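Local coordinates for AtGH3.15 acyl acid amido synthetase (Arabidopsis thaliana, PDB 6E1Q), which conjugates amino acids, notably glutamine, to the auxin precursor indole-3-butyric acid and to the herbicide 2,4-DB, using ATP to activate the acyl acid, at residues A[1-6]-A[14-19]. Sequence-based numbering, arbitrary orientation.
Sequences MLPKFD and LSLLED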
loop_
_atom_site.group_PDB
_atom_site.type_symbol
_atom_site.label_atom_id
_atom_site.label_comp_id
_atom_site.label_asym_id
_atom_site.label_seq_id
_atom_site.Cartn_x
_atom_site.Cartn_y
_atom_site.Cartn_z
ATOM N N MET A 1 3.955 12.906 -22.759
ATOM C CA MET A 1 5.134 12.039 -22.724
ATOM C C MET A 1 6.318 12.777 -22.080
ATOM O O MET A 1 6.310 14.001 -21.975
ATOM C CB MET A 1 5.493 11.569 -24.140
ATOM C CG MET A 1 6.390 10.342 -24.180
ATOM S SD MET A 1 6.402 9.479 -25.770
ATOM C CE MET A 1 5.866 10.770 -26.899
ATOM N N LEU A 2 7.326 12.022 -21.634
ATOM C CA LEU A 2 8.575 12.417 -20.989
ATOM C C LEU A 2 9.683 12.571 -22.024
ATOM O O LEU A 2 9.759 11.780 -22.969
ATOM C CB LEU A 2 9.003 11.378 -19.962
ATOM C CG LEU A 2 8.502 11.541 -18.537
ATOM C CD1 LEU A 2 8.705 10.242 -17.781
ATOM C CD2 LEU A 2 9.231 12.692 -17.858
ATOM N N PRO A 3 10.558 13.563 -21.867
ATOM C CA PRO A 3 11.637 13.761 -22.839
ATOM C C PRO A 3 12.786 12.780 -22.645
ATOM O O PRO A 3 12.940 12.140 -21.603
ATOM C CB PRO A 3 12.098 15.200 -22.574
ATOM C CG PRO A 3 11.737 15.464 -21.162
ATOM C CD PRO A 3 10.524 14.621 -20.841
ATOM N N LYS A 4 13.601 12.672 -23.689
ATOM C CA LYS A 4 14.817 11.875 -23.612
ATOM C C LYS A 4 15.759 12.470 -22.576
ATOM O O LYS A 4 15.967 13.687 -22.532
ATOM C CB LYS A 4 15.494 11.826 -24.978
ATOM C CG LYS A 4 14.514 11.783 -26.138
ATOM C CD LYS A 4 14.834 12.846 -27.183
ATOM C CE LYS A 4 14.150 12.546 -28.507
ATOM N NZ LYS A 4 14.150 13.740 -29.398
ATOM N N PHE A 5 16.323 11.612 -21.731
ATOM C CA PHE A 5 17.243 12.082 -20.709
ATOM C C PHE A 5 18.223 10.973 -20.349
ATOM O O PHE A 5 17.954 9.783 -20.537
ATOM C CB PHE A 5 16.497 12.571 -19.460
ATOM C CG PHE A 5 15.859 11.474 -18.674
ATOM C CD1 PHE A 5 14.606 10.991 -19.029
ATOM C CD2 PHE A 5 16.505 10.915 -17.582
ATOM C CE1 PHE A 5 14.003 9.966 -18.309
ATOM C CE2 PHE A 5 15.915 9.882 -16.856
ATOM C CZ PHE A 5 14.656 9.411 -17.220
ATOM N N ASP A 6 19.364 11.395 -19.806
ATOM C CA ASP A 6 20.421 10.489 -19.381
ATOM C C ASP A 6 20.218 10.144 -17.911
ATOM O O ASP A 6 20.479 10.996 -17.047
ATOM C CB ASP A 6 21.779 11.144 -19.604
ATOM C CG ASP A 6 22.942 10.251 -19.226
ATOM O OD1 ASP A 6 22.725 9.088 -18.829
ATOM O OD2 ASP A 6 24.093 10.731 -19.325
ATOM N N LEU A 14 17.519 16.067 -12.087
ATOM C CA LEU A 14 16.911 17.004 -11.147
ATOM C C LEU A 14 16.422 18.255 -11.861
ATOM O O LEU A 14 15.389 18.828 -11.493
ATOM C CB LEU A 14 17.916 17.379 -10.056
ATOM C CG LEU A 14 18.480 16.230 -9.216
ATOM C CD1 LEU A 14 19.637 16.723 -8.362
ATOM C CD2 LEU A 14 17.389 15.629 -8.351
ATOM N N SER A 15 17.160 18.705 -12.881
ATOM C CA SER A 15 16.703 19.858 -13.648
ATOM C C SER A 15 15.421 19.542 -14.414
ATOM O O SER A 15 14.552 20.407 -14.552
ATOM C CB SER A 15 17.800 20.326 -14.600
ATOM O OG SER A 15 17.273 21.221 -15.551
ATOM N N LEU A 16 15.269 18.311 -14.897
ATOM C CA LEU A 16 14.032 17.941 -15.577
ATOM C C LEU A 16 12.852 17.889 -14.604
ATOM O O LEU A 16 11.728 18.283 -14.952
ATOM C CB LEU A 16 14.205 16.591 -16.272
ATOM C CG LEU A 16 13.085 16.257 -17.254
ATOM C CD1 LEU A 16 12.940 17.392 -18.262
ATOM C CD2 LEU A 16 13.346 14.931 -17.958
ATOM N N LEU A 17 13.081 17.388 -13.389
ATOM C CA LEU A 17 12.012 17.385 -12.395
ATOM C C LEU A 17 11.555 18.810 -12.083
ATOM O O LEU A 17 10.368 19.048 -11.830
ATOM C CB LEU A 17 12.475 16.681 -11.122
ATOM C CG LEU A 17 12.758 15.178 -11.171
ATOM C CD1 LEU A 17 13.390 14.711 -9.867
ATOM C CD2 LEU A 17 11.481 14.381 -11.467
ATOM N N GLU A 18 12.481 19.771 -12.087
ATOM C CA GLU A 18 12.077 21.163 -11.897
ATOM C C GLU A 18 11.206 21.636 -13.057
ATOM O O GLU A 18 10.138 22.208 -12.839
ATOM C CB GLU A 18 13.306 22.066 -11.717
ATOM C CG GLU A 18 14.124 21.750 -10.448
ATOM C CD GLU A 18 13.287 21.706 -9.150
ATOM O OE1 GLU A 18 12.746 22.749 -8.730
ATOM O OE2 GLU A 18 13.189 20.622 -8.529
ATOM N N ASP A 19 11.640 21.386 -14.300
ATOM C CA ASP A 19 10.812 21.693 -15.469
ATOM C C ASP A 19 9.415 21.099 -15.339
ATOM O O ASP A 19 8.413 21.793 -15.553
ATOM C CB ASP A 19 11.469 21.166 -16.750
ATOM C CG ASP A 19 12.810 21.810 -17.036
ATOM O OD1 ASP A 19 13.176 22.787 -16.344
ATOM O OD2 ASP A 19 13.509 21.314 -17.949
#
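The CG corner of the P3 ring meets the two methyls of L16 where the N-terminal arm, residues 1-6, lies alongside a turn of the helical segment 14-19. This is the tightest of the apolar contacts: CG of P3 stands 3.6 Å from CD2 of L16 and 3.7 Å from its CD1. CD of P3 lies a little farther from CD2 of L16, at 4.0 Å. L16 reaches across because its CG is anti to the backbone N (chi1 -168°), carrying the branched end away from the helix toward the arm. A branched apolar side chain suits this place, since CD2 is shared between P3 and F5 while CD1 adds a second touch on P3. Proline suits the other side: its compact ring offers an apolar corner and its closed backbone has no N-H to satisfy here.

The second apolar contact is looser. CB of F5 lies 4.2 Å from CD2 of L16, and that methyl approaches the phenyl ring obliquely. The large apolar side chain of F5 can touch L16, C13 and S123 together. Within the arm, the carbonyl O of P3 lies in plane at the edge of the F5 ring, 3.3 Å from its CD1, where the aromatic C-H groups carry slight positive charge.

No hydrogen bond joins the two segments. Their direct contact is apolar only and small, 129 Å² counting both sides, and lies at the surface.

Helix 112-132 touches side chains from both segments: L2 (on F121) and F5 (on S123) from one, L16 (on L124) from the other. L2 also touches L20, and F5 C13, of helix 10-22, so residues 1-6 bridge the two helices, while E18 on helix 10-22 is hydrogen-bonded to Y416, in strand 404-416, and to N417.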